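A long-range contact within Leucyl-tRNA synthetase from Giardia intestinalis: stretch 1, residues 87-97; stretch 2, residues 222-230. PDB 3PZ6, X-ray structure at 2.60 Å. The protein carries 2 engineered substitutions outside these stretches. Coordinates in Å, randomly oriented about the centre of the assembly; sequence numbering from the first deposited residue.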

ATOM      1  N   LEU A  87       3.932  -4.630   9.793  1.00 34.34           N
ATOM      2  CA  LEU A  87       4.882  -5.069  10.794  1.00 37.33           C
ATOM      3  C   LEU A  87       6.208  -5.420  10.130  1.00 37.25           C
ATOM      4  O   LEU A  87       7.167  -5.796  10.801  1.00 37.69           O
ATOM      5  CB  LEU A  87       4.331  -6.284  11.550  1.00 45.07           C
ATOM      6  CG  LEU A  87       3.177  -6.040  12.534  1.00 47.84           C
ATOM      7  CD1 LEU A  87       2.570  -7.367  12.974  1.00 44.99           C
ATOM      8  CD2 LEU A  87       3.643  -5.224  13.743  1.00 43.80           C
ATOM      9  N   ARG A  88       6.251  -5.281   8.806  1.00 40.14           N
ATOM     10  CA  ARG A  88       7.400  -5.717   8.013  1.00 40.80           C
ATOM     11  C   ARG A  88       7.932  -4.610   7.107  1.00 32.07           C
ATOM     12  O   ARG A  88       7.766  -4.681   5.892  1.00 33.04           O
ATOM     13  CB  ARG A  88       7.030  -6.938   7.165  1.00 32.72           C
ATOM     14  CG  ARG A  88       6.506  -8.138   7.942  1.00 36.92           C
ATOM     15  CD  ARG A  88       6.613  -9.391   7.090  1.00 38.07           C
ATOM     16  NE  ARG A  88       8.014  -9.706   6.828  1.00 39.73           N
ATOM     17  CZ  ARG A  88       8.448 -10.614   5.957  1.00 44.24           C
ATOM     18  NH1 ARG A  88       7.590 -11.324   5.229  1.00 49.78           N
ATOM     19  NH2 ARG A  88       9.756 -10.811   5.815  1.00 42.84           N
ATOM     20  N   PRO A  89       8.588  -3.591   7.694  1.00 34.67           N
ATOM     21  CA  PRO A  89       9.055  -2.438   6.920  1.00 31.27           C
ATOM     22  C   PRO A  89      10.164  -2.768   5.910  1.00 35.20           C
ATOM     23  O   PRO A  89      10.393  -1.989   4.982  1.00 37.68           O
ATOM     24  CB  PRO A  89       9.588  -1.489   8.000  1.00 31.66           C
ATOM     25  CG  PRO A  89       9.990  -2.381   9.114  1.00 31.80           C
ATOM     26  CD  PRO A  89       8.970  -3.482   9.115  1.00 36.91           C
ATOM     27  N   GLU A  90      10.842  -3.899   6.091  1.00 30.11           N
ATOM     28  CA  GLU A  90      11.909  -4.312   5.174  1.00 30.78           C
ATOM     29  C   GLU A  90      11.372  -4.790   3.813  1.00 35.12           C
ATOM     30  O   GLU A  90      12.098  -4.779   2.813  1.00 32.72           O
ATOM     31  CB  GLU A  90      12.811  -5.382   5.822  1.00 29.89           C
ATOM     32  CG  GLU A  90      12.228  -6.801   5.872  1.00 32.39           C
ATOM     33  CD  GLU A  90      11.181  -7.020   6.968  1.00 40.61           C
ATOM     34  OE1 GLU A  90      10.836  -6.063   7.710  1.00 34.67           O
ATOM     35  OE2 GLU A  90      10.701  -8.172   7.082  1.00 37.36           O
ATOM     36  N   THR A  91      10.103  -5.197   3.783  1.00 24.30           N
ATOM     37  CA  THR A  91       9.463  -5.663   2.559  1.00 27.35           C
ATOM     38  C   THR A  91       8.902  -4.512   1.713  1.00 28.40           C
ATOM     39  O   THR A  91       8.377  -4.744   0.617  1.00 22.39           O
ATOM     40  CB  THR A  91       8.320  -6.678   2.843  1.00 24.46           C
ATOM     41  OG1 THR A  91       7.334  -6.065   3.673  1.00 33.20           O
ATOM     42  CG2 THR A  91       8.833  -7.945   3.520  1.00 20.86           C
ATOM     43  N   MET A  92       9.032  -3.281   2.215  1.00 27.32           N
ATOM     44  CA  MET A  92       8.413  -2.107   1.587  1.00 24.73           C
ATOM     45  C   MET A  92       8.905  -1.764   0.177  1.00 25.86           C
ATOM     46  O   MET A  92       8.198  -1.111  -0.591  1.00 33.09           O
ATOM     47  CB  MET A  92       8.479  -0.884   2.508  1.00 28.54           C
ATOM     48  CG  MET A  92       7.454  -0.891   3.654  1.00 35.77           C
ATOM     49  SD  MET A  92       5.752  -1.271   3.142  1.00 32.60           S
ATOM     50  CE  MET A  92       5.636  -2.991   3.620  1.00 29.02           C
ATOM     51  N   VAL A  93      10.101  -2.213  -0.170  1.00 24.04           N
ATOM     52  CA  VAL A  93      10.632  -1.997  -1.510  1.00 24.36           C
ATOM     53  C   VAL A  93      10.023  -2.963  -2.549  1.00 26.30           C
ATOM     54  O   VAL A  93      10.256  -2.819  -3.749  1.00 26.92           O
ATOM     55  CB  VAL A  93      12.192  -2.036  -1.507  1.00 22.59           C
ATOM     56  CG1 VAL A  93      12.704  -3.345  -0.915  1.00 26.79           C
ATOM     57  CG2 VAL A  93      12.768  -1.793  -2.906  1.00 27.09           C
ATOM     58  N   GLY A  94       9.233  -3.929  -2.083  1.00 25.92           N
ATOM     59  CA  GLY A  94       8.631  -4.942  -2.956  1.00 20.15           C
ATOM     60  C   GLY A  94       7.152  -4.759  -3.254  1.00 24.54           C
ATOM     61  O   GLY A  94       6.524  -5.636  -3.857  1.00 28.06           O
ATOM     62  N   GLN A  95       6.595  -3.624  -2.840  1.00 23.24           N
ATOM     63  CA  GLN A  95       5.183  -3.296  -3.074  1.00 21.08           C
ATOM     64  C   GLN A  95       4.784  -3.239  -4.544  1.00 22.95           C
ATOM     65  O   GLN A  95       5.379  -2.502  -5.336  1.00 23.46           O
ATOM     66  CB  GLN A  95       4.843  -1.955  -2.442  1.00 23.19           C
ATOM     67  CG  GLN A  95       4.799  -1.961  -0.941  1.00 26.52           C
ATOM     68  CD  GLN A  95       4.717  -0.572  -0.412  1.00 30.97           C
ATOM     69  OE1 GLN A  95       5.705   0.165  -0.407  1.00 35.54           O
ATOM     70  NE2 GLN A  95       3.527  -0.179   0.011  1.00 31.49           N
ATOM     71  N   THR A  96       3.758  -4.010  -4.890  1.00 21.60           N
ATOM     72  CA  THR A  96       3.208  -4.026  -6.241  1.00 21.59           C
ATOM     73  C   THR A  96       1.859  -3.305  -6.318  1.00 19.19           C
ATOM     74  O   THR A  96       1.405  -2.924  -7.400  1.00 17.60           O
ATOM     75  CB  THR A  96       2.975  -5.459  -6.705  1.00 20.39           C
ATOM     76  OG1 THR A  96       2.102  -6.095  -5.774  1.00 19.71           O
ATOM     77  CG2 THR A  96       4.279  -6.221  -6.781  1.00 21.92           C
ATOM     78  N   ASN A  97       1.230  -3.146  -5.157  1.00 18.31           N
ATOM     79  CA  ASN A  97      -0.107  -2.585  -5.029  1.00 18.20           C
ATOM     80  C   ASN A  97      -0.436  -2.437  -3.548  1.00 22.58           C
ATOM     81  O   ASN A  97       0.420  -2.677  -2.692  1.00 27.91           O
ATOM     82  CB  ASN A  97      -1.148  -3.486  -5.718  1.00 17.00           C
ATOM     83  CG  ASN A  97      -1.280  -4.873  -5.060  1.00 20.24           C
ATOM     84  OD1 ASN A  97      -2.251  -5.146  -4.351  1.00 20.70           O
ATOM     85  ND2 ASN A  97      -0.302  -5.742  -5.295  1.00 17.31           N
ATOM     86  N   PRO A 222       2.162  -4.597 -15.269  1.00 25.61           N
ATOM     87  CA  PRO A 222       3.445  -3.898 -15.137  1.00 27.22           C
ATOM     88  C   PRO A 222       4.053  -3.943 -13.729  1.00 28.07           C
ATOM     89  O   PRO A 222       5.170  -3.466 -13.534  1.00 35.11           O
ATOM     90  CB  PRO A 222       3.102  -2.445 -15.511  1.00 27.23           C
ATOM     91  CG  PRO A 222       1.660  -2.438 -15.912  1.00 24.11           C
ATOM     92  CD  PRO A 222       1.039  -3.645 -15.330  1.00 24.38           C
ATOM     93  N   TYR A 223       3.337  -4.502 -12.757  1.00 24.98           N
ATOM     94  CA  TYR A 223       3.823  -4.541 -11.376  1.00 23.13           C
ATOM     95  C   TYR A 223       4.006  -5.973 -10.898  1.00 24.59           C
ATOM     96  O   TYR A 223       3.277  -6.465 -10.035  1.00 30.44           O
ATOM     97  CB  TYR A 223       2.884  -3.759 -10.453  1.00 21.49           C
ATOM     98  CG  TYR A 223       2.447  -2.447 -11.053  1.00 24.73           C
ATOM     99  CD1 TYR A 223       3.239  -1.307 -10.930  1.00 24.26           C
ATOM    100  CD2 TYR A 223       1.252  -2.353 -11.772  1.00 21.18           C
ATOM    101  CE1 TYR A 223       2.847  -0.108 -11.500  1.00 26.58           C
ATOM    102  CE2 TYR A 223       0.855  -1.160 -12.348  1.00 21.01           C
ATOM    103  CZ  TYR A 223       1.654  -0.041 -12.209  1.00 26.19           C
ATOM    104  OH  TYR A 223       1.267   1.149 -12.779  1.00 30.47           O
ATOM    105  N   SER A 224       4.982  -6.653 -11.473  1.00 26.54           N
ATOM    106  CA  SER A 224       5.261  -8.026 -11.095  1.00 27.67           C
ATOM    107  C   SER A 224       5.973  -8.061  -9.743  1.00 28.23           C
ATOM    108  O   SER A 224       6.661  -7.099  -9.380  1.00 27.21           O
ATOM    109  CB  SER A 224       6.144  -8.677 -12.146  1.00 29.38           C
ATOM    110  OG  SER A 224       7.429  -8.075 -12.119  1.00 37.14           O
ATOM    111  N   PRO A 225       5.827  -9.177  -9.002  1.00 26.75           N
ATOM    112  CA  PRO A 225       6.533  -9.353  -7.730  1.00 21.65           C
ATOM    113  C   PRO A 225       8.028  -9.104  -7.886  1.00 21.38           C
ATOM    114  O   PRO A 225       8.588  -9.357  -8.951  1.00 25.22           O
ATOM    115  CB  PRO A 225       6.279 -10.816  -7.396  1.00 25.45           C
ATOM    116  CG  PRO A 225       4.974 -11.118  -8.037  1.00 25.80           C
ATOM    117  CD  PRO A 225       4.967 -10.333  -9.317  1.00 24.89           C
ATOM    118  N   LEU A 226       8.659  -8.598  -6.835  1.00 20.31           N
ATOM    119  CA  LEU A 226      10.068  -8.231  -6.890  1.00 22.10           C
ATOM    120  C   LEU A 226      10.950  -9.126  -6.017  1.00 23.98           C
ATOM    121  O   LEU A 226      10.561  -9.455  -4.897  1.00 25.50           O
ATOM    122  CB  LEU A 226      10.229  -6.769  -6.465  1.00 23.74           C
ATOM    123  CG  LEU A 226      10.220  -5.646  -7.513  1.00 25.75           C
ATOM    124  CD1 LEU A 226       9.652  -6.042  -8.873  1.00 21.22           C
ATOM    125  CD2 LEU A 226       9.508  -4.425  -6.953  1.00 22.28           C
ATOM    126  N   PRO A 227      12.147  -9.507  -6.519  1.00 22.85           N
ATOM    127  CA  PRO A 227      13.138 -10.297  -5.776  1.00 18.17           C
ATOM    128  C   PRO A 227      13.844  -9.495  -4.671  1.00 26.11           C
ATOM    129  O   PRO A 227      15.045  -9.209  -4.771  1.00 23.72           O
ATOM    130  CB  PRO A 227      14.141 -10.682  -6.863  1.00 19.97           C
ATOM    131  CG  PRO A 227      14.037  -9.596  -7.860  1.00 22.48           C
ATOM    132  CD  PRO A 227      12.590  -9.255  -7.903  1.00 24.87           C
ATOM    133  N   ILE A 228      13.105  -9.138  -3.624  1.00 24.77           N
ATOM    134  CA  ILE A 228      13.632  -8.236  -2.594  1.00 24.13           C
ATOM    135  C   ILE A 228      14.449  -8.976  -1.539  1.00 22.49           C
ATOM    136  O   ILE A 228      15.426  -8.447  -1.010  1.00 30.50           O
ATOM    137  CB  ILE A 228      12.521  -7.370  -1.925  1.00 24.90           C
ATOM    138  CG1 ILE A 228      11.405  -8.241  -1.344  1.00 22.50           C
ATOM    139  CG2 ILE A 228      11.933  -6.404  -2.931  1.00 27.06           C
ATOM    140  CD1 ILE A 228      10.619  -7.569  -0.233  1.00 21.49           C
ATOM    141  N   ILE A 229      14.057 -10.207  -1.256  1.00 20.82           N
ATOM    142  CA  ILE A 229      14.691 -10.991  -0.216  1.00 28.31           C
ATOM    143  C   ILE A 229      15.026 -12.380  -0.742  1.00 28.27           C
ATOM    144  O   ILE A 229      14.175 -13.045  -1.341  1.00 29.42           O
ATOM    145  CB  ILE A 229      13.779 -11.083   1.044  1.00 28.19           C
ATOM    146  CG1 ILE A 229      13.652  -9.700   1.702  1.00 27.74           C
ATOM    147  CG2 ILE A 229      14.326 -12.108   2.044  1.00 30.02           C
ATOM    148  CD1 ILE A 229      12.531  -9.565   2.717  1.00 25.22           C
ATOM    149  N   GLU A 230      16.274 -12.795  -0.538  1.00 24.58           N
ATOM    150  CA  GLU A 230      16.689 -14.152  -0.833  1.00 24.81           C
ATOM    151  C   GLU A 230      16.720 -14.983   0.439  1.00 27.51           C
ATOM    152  O   GLU A 230      17.436 -14.673   1.393  1.00 26.09           O
ATOM    153  CB  GLU A 230      18.067 -14.186  -1.505  1.00 27.53           C
ATOM    154  CG  GLU A 230      18.560 -15.610  -1.791  1.00 28.12           C
ATOM    155  CD  GLU A 230      19.953 -15.672  -2.388  1.00 41.14           C
ATOM    156  OE1 GLU A 230      20.531 -14.611  -2.723  1.00 40.62           O
ATOM    157  OE2 GLU A 230      20.479 -16.799  -2.533  1.00 42.06           O
TER
HETATM  158  O   HOH W   1       7.133  -8.004  -4.478  1.00 19.81           O

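How do the two backbones meet? They approach without forming a sheet: stretch 1 has no regular helix or strand, and stretch 2 is loop or turn until the strand at Ile229 and Glu230. The two stretches come nearest, CA to CA, at two places, where Thr96 CA lies 5.2 Å from Tyr223 CA and Gly94 CA lies 5.3 Å from Leu226 CA. No direct hydrogen bond crosses between them. Instead a single water joins the backbones, donating to Gly94 O at 2.5 Å and accepting from Leu226 N at 2.9 Å, so that a carbonyl and an amide too far apart to pair directly are both satisfied. Each stretch also has a backbone hydrogen bond of its own: Gly94 N donates to Thr91 O at 2.9 Å, and Ile228 N donates to Leu226 O at 2.9 Å.

What does the lack of a side chain at Gly94 allow? It lets stretch 2 press against the main chain itself. Ile228 CG2 comes within 3.6 Å of Gly94 CA, and Leu226 CD2 within 4.1 Å of the same atom. A CB at this position would point toward stretch 2 and lie just 3.0 Å from Ile228 CD1, closer than two carbon atoms pack comfortably. Leu226 CD2 also rests 3.7 Å from Val93 O, a van der Waals contact with a backbone carbonyl.

How is Ile228 accommodated? Its CA-to-CB bond points toward stretch 1, and the side chain, with chi1 in the p well and chi2 in t, touches several residues there. Ile228 CG2 packs against Val93 CG1 at 3.7 Å, an apolar contact between branched side chains, while Ile228 CD1 reaches Thr91 CA at 3.6 Å. Thr91 can offer carbon to this surface while its hydroxyl is engaged within its own stretch: Thr91 OG1 donates to Arg88 O at 2.7 Å.

How does a charged pair fit beside Ile229? Arg88 and Glu90 form a salt bridge within stretch 1, with Arg88 NE and Arg88 NH2 each donating to Glu90 OE2 at 3.1 Å. Their charges are thus paired with each other, and what they present to stretch 2 is van der Waals contact. Ile229 CD1 lies 4.2 Å from Glu90 CG and 4.3 Å from Arg88 NH2, meeting the guanidinium obliquely; it is also 4.1 Å from Thr91 CG2.

What anchors the other end of the contact? Thr96, which gives up more surface to the other stretch than any other residue here, has its CA-to-CB bond toward stretch 2. Its methyl carbon, Thr96 CG2, sits 3.4 Å from Tyr223 O, 3.6 Å from Ser224 O and 4.0 Å from Pro225 CA, so it packs largely against backbone. The hydroxyl is occupied within stretch 1, where Asn97 ND2 donates to Thr96 OG1 across a very short 2.5 Å. Tyr223 starts toward Thr96, with Tyr223 CB 4.1 Å from Thr96 CB, but the end of its side chain leads away, and Tyr223 OH is hydrogen-bonded elsewhere in the structure.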